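Side-chain contacts in fructooligosaccharide ABC transporter substrate-binding protein FusA (Streptococcus pneumoniae, PDB 5G5Y), which binds short- and long-chain fructooligosaccharides, preferring tetrasaccharides and larger, as the solute-binding component of the FusABC-MsmK import complex: residues A[21-24]-A[25-28]; A[227-230]-A[231-234]; A[233-236]-A[237-240]. All blocks are in the same frame, centred on the assembly; numbering follows the deposited sequence.

Interaction 1 (A[21-24]-A[25-28])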
ATOM      1  N   GLU A  21      -5.676 -21.855 -19.547  1.00 21.41           N
ATOM      2  CA  GLU A  21      -6.688 -21.219 -20.397  1.00 22.79           C
ATOM      3  C   GLU A  21      -6.534 -19.674 -20.508  1.00 23.96           C
ATOM      4  O   GLU A  21      -7.266 -19.043 -21.256  1.00 24.53           O
ATOM      5  CB  GLU A  21      -8.094 -21.581 -19.900  1.00 25.33           C
ATOM      6  CG  GLU A  21      -8.373 -23.071 -20.019  1.00 30.10           C
ATOM      7  CD  GLU A  21      -9.766 -23.463 -19.540  1.00 35.11           C
ATOM      8  OE1 GLU A  21     -10.597 -22.565 -19.324  1.00 39.49           O
ATOM      9  OE2 GLU A  21     -10.014 -24.680 -19.363  1.00 41.35           O
ATOM     10  N   LYS A  22      -5.622 -19.079 -19.737  1.00 19.92           N
ATOM     11  CA  LYS A  22      -5.251 -17.666 -19.876  1.00 18.21           C
ATOM     12  C   LYS A  22      -4.306 -17.460 -21.062  1.00 18.21           C
ATOM     13  O   LYS A  22      -3.364 -18.213 -21.247  1.00 18.20           O
ATOM     14  CB  LYS A  22      -4.556 -17.166 -18.614  1.00 17.01           C
ATOM     15  CG  LYS A  22      -5.471 -17.081 -17.435  1.00 17.72           C
ATOM     16  CD  LYS A  22      -4.829 -16.410 -16.220  1.00 18.39           C
ATOM     17  CE  LYS A  22      -5.836 -16.281 -15.106  1.00 20.19           C
ATOM     18  NZ  LYS A  22      -5.303 -15.787 -13.795  1.00 22.21           N
ATOM     19  N   LEU A  23      -4.593 -16.431 -21.857  1.00 18.77           N
ATOM     20  CA  LEU A  23      -3.784 -16.075 -23.026  1.00 17.76           C
ATOM     21  C   LEU A  23      -2.299 -15.819 -22.681  1.00 17.47           C
ATOM     22  O   LEU A  23      -1.367 -16.266 -23.415  1.00 17.15           O
ATOM     23  CB  LEU A  23      -4.443 -14.911 -23.777  1.00 17.96           C
ATOM     24  CG  LEU A  23      -3.813 -14.471 -25.080  1.00 19.39           C
ATOM     25  CD1 LEU A  23      -3.562 -15.624 -26.066  1.00 20.65           C
ATOM     26  CD2 LEU A  23      -4.697 -13.413 -25.733  1.00 19.57           C
ATOM     27  N   ILE A  24      -2.052 -15.139 -21.562  1.00 16.97           N
ATOM     28  CA  ILE A  24      -0.662 -14.930 -21.123  1.00 15.71           C
ATOM     29  C   ILE A  24       0.084 -16.256 -20.974  1.00 15.60           C
ATOM     30  O   ILE A  24       1.237 -16.401 -21.410  1.00 15.80           O
ATOM     31  CB  ILE A  24      -0.599 -14.090 -19.807  1.00 16.07           C
ATOM     32  CG1 ILE A  24      -0.901 -12.603 -20.092  1.00 16.47           C
ATOM     33  CG2 ILE A  24       0.764 -14.182 -19.176  1.00 16.47           C
ATOM     34  CD1 ILE A  24      -1.119 -11.770 -18.829  1.00 16.67           C
ATOM     35  N   LEU A  25      -0.527 -17.247 -20.346  1.00 14.94           N
ATOM     36  CA  LEU A  25       0.208 -18.479 -20.097  1.00 15.51           C
ATOM     37  C   LEU A  25       0.343 -19.373 -21.351  1.00 16.50           C
ATOM     38  O   LEU A  25       1.276 -20.159 -21.457  1.00 17.75           O
ATOM     39  CB  LEU A  25      -0.412 -19.221 -18.938  1.00 16.89           C
ATOM     40  CG  LEU A  25      -0.265 -18.394 -17.649  1.00 17.36           C
ATOM     41  CD1 LEU A  25      -1.107 -19.020 -16.567  1.00 17.19           C
ATOM     42  CD2 LEU A  25       1.197 -18.318 -17.211  1.00 17.48           C
ATOM     43  N   GLN A  26      -0.609 -19.250 -22.266  1.00 18.06           N
ATOM     44  CA  GLN A  26      -0.552 -19.906 -23.599  1.00 19.69           C
ATOM     45  C   GLN A  26       0.618 -19.407 -24.413  1.00 19.79           C
ATOM     46  O   GLN A  26       1.412 -20.207 -24.924  1.00 18.40           O
ATOM     47  CB  GLN A  26      -1.859 -19.643 -24.361  1.00 21.04           C
ATOM     48  CG  GLN A  26      -2.970 -20.488 -23.799  1.00 22.32           C
ATOM     49  CD  GLN A  26      -4.355 -20.057 -24.228  1.00 24.98           C
ATOM     50  OE1 GLN A  26      -4.527 -19.192 -25.077  1.00 25.75           O
ATOM     51  NE2 GLN A  26      -5.351 -20.653 -23.618  1.00 26.34           N
ATOM     52  N   ARG A  27       0.772 -18.079 -24.462  1.00 19.06           N
ATOM     53  CA  ARG A  27       1.927 -17.474 -25.114  1.00 18.99           C
ATOM     54  C   ARG A  27       3.232 -17.811 -24.410  1.00 18.53           C
ATOM     55  O   ARG A  27       4.235 -18.100 -25.064  1.00 17.75           O
ATOM     56  CB  ARG A  27       1.791 -15.946 -25.203  1.00 19.45           C
ATOM     57  CG  ARG A  27       0.648 -15.493 -26.084  1.00 20.59           C
ATOM     58  CD  ARG A  27       0.807 -14.033 -26.432  1.00 22.94           C
ATOM     59  NE  ARG A  27      -0.329 -13.497 -27.196  1.00 22.06           N
ATOM     60  CZ  ARG A  27      -1.155 -12.540 -26.803  1.00 22.75           C
ATOM     61  NH1 ARG A  27      -1.056 -11.954 -25.597  1.00 21.27           N
ATOM     62  NH2 ARG A  27      -2.114 -12.150 -27.645  1.00 23.32           N
ATOM     63  N   LEU A  28       3.229 -17.740 -23.076  1.00 17.85           N
ATOM     64  CA  LEU A  28       4.400 -18.092 -22.320  1.00 18.29           C
ATOM     65  C   LEU A  28       4.914 -19.504 -22.582  1.00 18.68           C
ATOM     66  O   LEU A  28       6.122 -19.699 -22.704  1.00 18.13           O
ATOM     67  CB  LEU A  28       4.167 -17.933 -20.838  1.00 19.20           C
ATOM     68  CG  LEU A  28       5.405 -18.057 -19.969  1.00 20.43           C
ATOM     69  CD1 LEU A  28       6.296 -16.786 -20.136  1.00 20.19           C
ATOM     70  CD2 LEU A  28       4.943 -18.251 -18.545  1.00 22.17           C
TER
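L23 and R27, one helical turn apart, make the main side-chain contact: CG and CD2 of L23 sit over one face of the R27 guanidinium, the two side chains crossing at a slant. CG of L23 stands 3.6 Å above that plane, over its centre, and the CD2 branch reaches R27 NH2 at 3.5 Å. With CG of L23 anti to the backbone N (chi1 -175°), the leucine branches turn along the helix to meet the arginine. The polar rim of R27 is engaged beyond this turn, where NH2 bonds to the carbonyl of Y343 and the cation also packs on the Y343 ring.

L23 CD1 also touches the Q26 amide, 3.8 Å from OE1, the side chains at about a right angle; that amide bonds through NE2 to N20 O and through OE1 to a glycerol, probably from the crystallisation liquor.

This is the N-terminal end of helix 23-32, from the N-cap residue K22 into the second turn; the helix is the crossover of the beta-alpha-beta unit between strands 3-10 and 34-41. K22 NZ is held by the carbonyl of E379, a substrate-binding residue.

Backbone bonds set the helix going. K22 O accepts the Q26 amide N at 3.1 Å and, more weakly, that of L25. The R27 N to L23 O bond is nearly straight at 174°, and L28 N bonds to I24 O at 2.9 Å.

Interaction 2 (A[227-230]-A[231-234]); sequences YKEG and VKFI
Helix 225-239 begins just after the second calcium site, and its early turns carry this contact, in which Y227 meets V231 on one flank while E229 and K232 are bridged by water on another. The tyrosine ring and the valine cross at a slant, CE1 of Y227 lying 3.8 Å from CG2 of V231. That methyl is anti to its own carbonyl carbon, which tucks it back over the preceding turn, 3.3 Å from Y227 O. Around this pair the helix is buried: F198 meets the Y227 ring edge-to-face, and helices 429-455 and 459-472 pack on the same residues.

K228 and K232 run side by side and point the same way, with K228 CG 4.1 Å from K232 CD. Their ends have different partners, W463 for K228 in a cation-pi contact and D460 for K232 in a salt bridge.

Four backbone bonds, from V231, K232, F233 and I234 back to Y227, K228, E229 and G230, continue the helix. The F233 N to E229 O bond is the most bent, at 141°.

E229 and K232 also lie alongside each other, yet OE2 and NZ are 4.5 Å apart, beyond a salt bridge. A bend at chi2 (-58°) folds the glutamate back toward the lysine. One water closes the gap, donating to E229 OE2 at 2.5 Å and accepting from K232 NZ at 2.7 Å; another joins OE1 to NZ, weakly on the lysine side. The lysine charge is thus probably shared between D460 directly and E229 through solvent.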
ATOM      1  N   TYR A 227       2.070  15.387  18.210  1.00 13.24           N
ATOM      2  CA  TYR A 227       0.936  14.513  18.079  1.00 13.48           C
ATOM      3  C   TYR A 227      -0.173  14.939  19.049  1.00 14.36           C
ATOM      4  O   TYR A 227      -1.334  14.920  18.688  1.00 13.94           O
ATOM      5  CB  TYR A 227       1.367  13.102  18.383  1.00 13.36           C
ATOM      6  CG  TYR A 227       0.334  12.032  18.278  1.00 13.58           C
ATOM      7  CD1 TYR A 227      -0.461  11.734  19.357  1.00 14.16           C
ATOM      8  CD2 TYR A 227       0.208  11.243  17.116  1.00 14.12           C
ATOM      9  CE1 TYR A 227      -1.363  10.690  19.304  1.00 13.89           C
ATOM     10  CE2 TYR A 227      -0.739  10.212  17.045  1.00 14.28           C
ATOM     11  CZ  TYR A 227      -1.507   9.944  18.153  1.00 14.14           C
ATOM     12  OH  TYR A 227      -2.438   8.918  18.129  1.00 15.67           O
ATOM     13  N   LYS A 228       0.220  15.283  20.275  1.00 14.06           N
ATOM     14  CA  LYS A 228      -0.707  15.838  21.271  1.00 15.32           C
ATOM     15  C   LYS A 228      -1.409  17.092  20.715  1.00 16.10           C
ATOM     16  O   LYS A 228      -2.624  17.202  20.846  1.00 15.12           O
ATOM     17  CB  LYS A 228       0.008  16.100  22.599  1.00 17.53           C
ATOM     18  CG  LYS A 228      -0.836  16.866  23.599  1.00 20.80           C
ATOM     19  CD  LYS A 228      -0.242  16.847  24.988  1.00 25.87           C
ATOM     20  CE  LYS A 228       0.798  17.905  25.182  1.00 31.19           C
ATOM     21  NZ  LYS A 228       0.978  18.121  26.651  1.00 38.85           N
ATOM     22  N   GLU A 229      -0.656  17.999  20.081  1.00 15.34           N
ATOM     23  CA  GLU A 229      -1.250  19.184  19.466  1.00 16.64           C
ATOM     24  C   GLU A 229      -2.234  18.833  18.352  1.00 15.98           C
ATOM     25  O   GLU A 229      -3.257  19.495  18.219  1.00 16.49           O
ATOM     26  CB  GLU A 229      -0.172  20.197  18.984  1.00 17.47           C
ATOM     27  CG  GLU A 229       0.716  20.724  20.100  1.00 19.73           C
ATOM     28  CD  GLU A 229      -0.067  21.421  21.217  1.00 23.24           C
ATOM     29  OE1 GLU A 229      -0.954  22.246  20.910  1.00 24.12           O
ATOM     30  OE2 GLU A 229       0.168  21.093  22.392  1.00 26.15           O
ATOM     31  N   GLY A 230      -1.919  17.817  17.540  1.00 15.00           N
ATOM     32  CA  GLY A 230      -2.832  17.314  16.539  1.00 14.52           C
ATOM     33  C   GLY A 230      -4.119  16.815  17.144  1.00 14.75           C
ATOM     34  O   GLY A 230      -5.214  17.112  16.671  1.00 14.45           O
ATOM     35  N   VAL A 231      -3.994  16.031  18.195  1.00 14.51           N
ATOM     36  CA  VAL A 231      -5.162  15.503  18.873  1.00 15.04           C
ATOM     37  C   VAL A 231      -6.002  16.655  19.442  1.00 15.67           C
ATOM     38  O   VAL A 231      -7.227  16.646  19.297  1.00 15.81           O
ATOM     39  CB  VAL A 231      -4.796  14.471  19.975  1.00 14.81           C
ATOM     40  CG1 VAL A 231      -6.061  14.014  20.692  1.00 15.48           C
ATOM     41  CG2 VAL A 231      -4.104  13.269  19.383  1.00 15.18           C
ATOM     42  N   LYS A 232      -5.345  17.646  20.025  1.00 15.70           N
ATOM     43  CA  LYS A 232      -6.037  18.796  20.611  1.00 16.84           C
ATOM     44  C   LYS A 232      -6.784  19.557  19.514  1.00 16.96           C
ATOM     45  O   LYS A 232      -7.869  20.064  19.756  1.00 15.55           O
ATOM     46  CB  LYS A 232      -5.078  19.703  21.341  1.00 17.22           C
ATOM     47  CG  LYS A 232      -4.593  19.056  22.624  1.00 18.74           C
ATOM     48  CD  LYS A 232      -3.558  19.911  23.311  1.00 23.07           C
ATOM     49  CE  LYS A 232      -4.223  21.101  23.967  1.00 27.18           C
ATOM     50  NZ  LYS A 232      -3.407  21.586  25.111  1.00 32.92           N
ATOM     51  N   PHE A 233      -6.241  19.547  18.300  1.00 16.38           N
ATOM     52  CA  PHE A 233      -6.928  20.196  17.163  1.00 17.48           C
ATOM     53  C   PHE A 233      -8.218  19.454  16.784  1.00 18.35           C
ATOM     54  O   PHE A 233      -9.284  20.068  16.651  1.00 19.41           O
ATOM     55  CB  PHE A 233      -5.992  20.319  15.935  1.00 17.68           C
ATOM     56  CG  PHE A 233      -6.676  20.866  14.719  1.00 17.93           C
ATOM     57  CD1 PHE A 233      -6.983  22.232  14.638  1.00 18.22           C
ATOM     58  CD2 PHE A 233      -7.004  20.044  13.655  1.00 18.70           C
ATOM     59  CE1 PHE A 233      -7.648  22.742  13.534  1.00 18.31           C
ATOM     60  CE2 PHE A 233      -7.660  20.570  12.523  1.00 19.11           C
ATOM     61  CZ  PHE A 233      -7.961  21.912  12.463  1.00 19.17           C
ATOM     62  N   ILE A 234      -8.149  18.124  16.660  1.00 17.08           N
ATOM     63  CA  ILE A 234      -9.331  17.354  16.313  1.00 15.73           C
ATOM     64  C   ILE A 234     -10.377  17.498  17.468  1.00 16.18           C
ATOM     65  O   ILE A 234     -11.590  17.632  17.193  1.00 15.96           O
ATOM     66  CB  ILE A 234      -9.004  15.880  16.016  1.00 16.10           C
ATOM     67  CG1 ILE A 234      -7.956  15.749  14.872  1.00 15.96           C
ATOM     68  CG2 ILE A 234     -10.280  15.114  15.636  1.00 16.22           C
ATOM     69  CD1 ILE A 234      -8.332  16.394  13.562  1.00 16.19           C
TER
HETATM   70  O   HOH W   1      -2.160  23.634  22.610  1.00 36.86           O
HETATM   71  O   HOH W   2      -0.782  21.464  24.676  1.00 42.23           O

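Interaction 3 (A[233-236]-A[237-240])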
ATOM      1  N   PHE A 233      -6.241  19.547  18.300  1.00 16.38           N
ATOM      2  CA  PHE A 233      -6.928  20.196  17.163  1.00 17.48           C
ATOM      3  C   PHE A 233      -8.218  19.454  16.784  1.00 18.35           C
ATOM      4  O   PHE A 233      -9.284  20.068  16.651  1.00 19.41           O
ATOM      5  CB  PHE A 233      -5.992  20.319  15.935  1.00 17.68           C
ATOM      6  CG  PHE A 233      -6.676  20.866  14.719  1.00 17.93           C
ATOM      7  CD1 PHE A 233      -6.983  22.232  14.638  1.00 18.22           C
ATOM      8  CD2 PHE A 233      -7.004  20.044  13.655  1.00 18.70           C
ATOM      9  CE1 PHE A 233      -7.648  22.742  13.534  1.00 18.31           C
ATOM     10  CE2 PHE A 233      -7.660  20.570  12.523  1.00 19.11           C
ATOM     11  CZ  PHE A 233      -7.961  21.912  12.463  1.00 19.17           C
ATOM     12  N   ILE A 234      -8.149  18.124  16.660  1.00 17.08           N
ATOM     13  CA  ILE A 234      -9.331  17.354  16.313  1.00 15.73           C
ATOM     14  C   ILE A 234     -10.377  17.498  17.468  1.00 16.18           C
ATOM     15  O   ILE A 234     -11.590  17.632  17.193  1.00 15.96           O
ATOM     16  CB  ILE A 234      -9.004  15.880  16.016  1.00 16.10           C
ATOM     17  CG1 ILE A 234      -7.956  15.749  14.872  1.00 15.96           C
ATOM     18  CG2 ILE A 234     -10.280  15.114  15.636  1.00 16.22           C
ATOM     19  CD1 ILE A 234      -8.332  16.394  13.562  1.00 16.19           C
ATOM     20  N   ARG A 235      -9.907  17.498  18.713  1.00 14.51           N
ATOM     21  CA  ARG A 235     -10.801  17.804  19.875  1.00 15.61           C
ATOM     22  C   ARG A 235     -11.547  19.160  19.743  1.00 16.38           C
ATOM     23  O   ARG A 235     -12.733  19.253  20.046  1.00 17.42           O
ATOM     24  CB  ARG A 235     -10.033  17.733  21.173  1.00 16.21           C
ATOM     25  CG  ARG A 235     -10.800  18.209  22.397  1.00 16.37           C
ATOM     26  CD  ARG A 235     -12.026  17.376  22.692  1.00 16.53           C
ATOM     27  NE  ARG A 235     -12.773  17.931  23.832  1.00 18.59           N
ATOM     28  CZ  ARG A 235     -13.930  17.455  24.297  1.00 19.49           C
ATOM     29  NH1 ARG A 235     -14.499  16.401  23.759  1.00 18.78           N
ATOM     30  NH2 ARG A 235     -14.533  18.064  25.316  1.00 22.29           N
ATOM     31  N   GLN A 236     -10.843  20.189  19.321  1.00 16.10           N
ATOM     32  CA  GLN A 236     -11.469  21.480  19.006  1.00 19.30           C
ATOM     33  C   GLN A 236     -12.577  21.333  17.995  1.00 17.95           C
ATOM     34  O   GLN A 236     -13.659  21.886  18.206  1.00 17.96           O
ATOM     35  CB  GLN A 236     -10.469  22.490  18.468  1.00 22.04           C
ATOM     36  CG  GLN A 236      -9.490  23.065  19.461  1.00 24.66           C
ATOM     37  CD  GLN A 236      -8.534  24.036  18.750  1.00 28.79           C
ATOM     38  OE1 GLN A 236      -7.470  23.641  18.270  1.00 29.83           O
ATOM     39  NE2 GLN A 236      -8.943  25.289  18.635  1.00 28.97           N
ATOM     40  N   LEU A 237     -12.343  20.568  16.921  1.00 17.44           N
ATOM     41  CA  LEU A 237     -13.411  20.298  15.956  1.00 18.08           C
ATOM     42  C   LEU A 237     -14.588  19.600  16.595  1.00 18.91           C
ATOM     43  O   LEU A 237     -15.745  19.955  16.299  1.00 20.96           O
ATOM     44  CB  LEU A 237     -12.950  19.449  14.758  1.00 18.21           C
ATOM     45  CG  LEU A 237     -11.746  19.972  14.012  1.00 17.82           C
ATOM     46  CD1 LEU A 237     -11.425  19.064  12.809  1.00 17.72           C
ATOM     47  CD2 LEU A 237     -11.930  21.412  13.589  1.00 19.40           C
ATOM     48  N   GLN A 238     -14.324  18.606  17.438  1.00 17.94           N
ATOM     49  CA  GLN A 238     -15.389  17.894  18.109  1.00 20.87           C
ATOM     50  C   GLN A 238     -16.208  18.855  18.996  1.00 20.61           C
ATOM     51  O   GLN A 238     -17.446  18.789  19.004  1.00 22.71           O
ATOM     52  CB  GLN A 238     -14.832  16.753  18.969  1.00 22.18           C
ATOM     53  CG  GLN A 238     -15.867  15.974  19.789  1.00 24.17           C
ATOM     54  CD  GLN A 238     -16.851  15.174  18.967  1.00 28.35           C
ATOM     55  OE1 GLN A 238     -16.649  14.897  17.773  1.00 29.69           O
ATOM     56  NE2 GLN A 238     -17.922  14.756  19.619  1.00 31.33           N
ATOM     57  N   GLU A 239     -15.524  19.695  19.763  1.00 21.78           N
ATOM     58  CA  GLU A 239     -16.204  20.605  20.720  1.00 24.48           C
ATOM     59  C   GLU A 239     -17.086  21.604  19.977  1.00 26.29           C
ATOM     60  O   GLU A 239     -18.135  21.995  20.486  1.00 25.59           O
ATOM     61  CB  GLU A 239     -15.193  21.360  21.555  1.00 26.30           C
ATOM     62  CG  GLU A 239     -14.487  20.519  22.605  1.00 29.42           C
ATOM     63  CD  GLU A 239     -13.401  21.309  23.335  1.00 32.70           C
ATOM     64  OE1 GLU A 239     -13.249  22.503  23.079  1.00 38.49           O
ATOM     65  OE2 GLU A 239     -12.695  20.761  24.194  1.00 35.39           O
ATOM     66  N   LYS A 240     -16.657  22.008  18.783  1.00 23.61           N
ATOM     67  CA  LYS A 240     -17.454  22.901  17.933  1.00 25.92           C
ATOM     68  C   LYS A 240     -18.580  22.246  17.144  1.00 25.33           C
ATOM     69  O   LYS A 240     -19.196  22.903  16.331  1.00 26.65           O
ATOM     70  CB  LYS A 240     -16.525  23.677  17.024  1.00 27.34           C
ATOM     71  CG  LYS A 240     -15.617  24.603  17.816  1.00 29.91           C
ATOM     72  CD  LYS A 240     -14.550  25.207  16.943  1.00 31.56           C
ATOM     73  CE  LYS A 240     -13.412  25.803  17.753  1.00 34.01           C
ATOM     74  NZ  LYS A 240     -13.772  27.154  18.255  1.00 35.14           N
TER
HETATM   75  O   HOH W   3     -12.906  24.090  20.809  1.00 49.81           O
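R235 lies beneath the aliphatic part of E239, whose CG sits 3.2 Å above one face of the guanidinium, offset toward its rim. The arginine gives the carboxylate one hydrogen bond, R235 NE to E239 OE2 at 2.9 Å, within a salt bridge. The grip is oblique: OE2 is approached on its anti side, the N-H...O angle is 135°, and the two flat groups stand almost perpendicular, 89° apart. A bend at chi2 of R235 (63°) swings the chain along the helix to E239. NH1 of R235, which is not bonded to E239, bonds to the carbonyl of I454 in helix 429-455.

L237 fills the buried side. Its CD1 methyl is 4.1 Å from CE2 of the F233 ring and 4.2 Å from CD1 of I234, reaching both residues of the previous turn at a slant. Beyond them, I161 and F183 also touch L237, so it joins this end of the helix to helix 157-169 and to strand 181-183, outermost in its sheet.

The helix finishes here, with K240 N still bonded to Q236 O at 3.1 Å although K240 has left helical geometry. The lysine chain then passes over that same carbonyl, CG lying 3.4 Å from Q236 O.

A water gives a 2.8 Å hydrogen bond to E239 OE1. The carboxylate's negative charge is therefore probably shared between the arginine through one oxygen and solvent through the other.

In the fold
Interactions 2 and 3 are successive parts of helix 225-239, with centres 9 Å apart, and they share F233 and I234. Helix 429-455 touches both, while the calcium site formed by D219, F220, D223 and N224 lies near interaction 2 alone: the Y227 side chain is about 8 Å from the ion. Interaction 1 stands on the other side of the chain's centre, in helix 23-32, its centre 54 Å from that of interaction 2 and 56 Å from that of interaction 3. It is close to the sugar-binding residues, the side chains of K22 and E379 being about 5 Å apart and those of I24 and W340 about 8 Å. Interaction 3 is remote from the annotated sites.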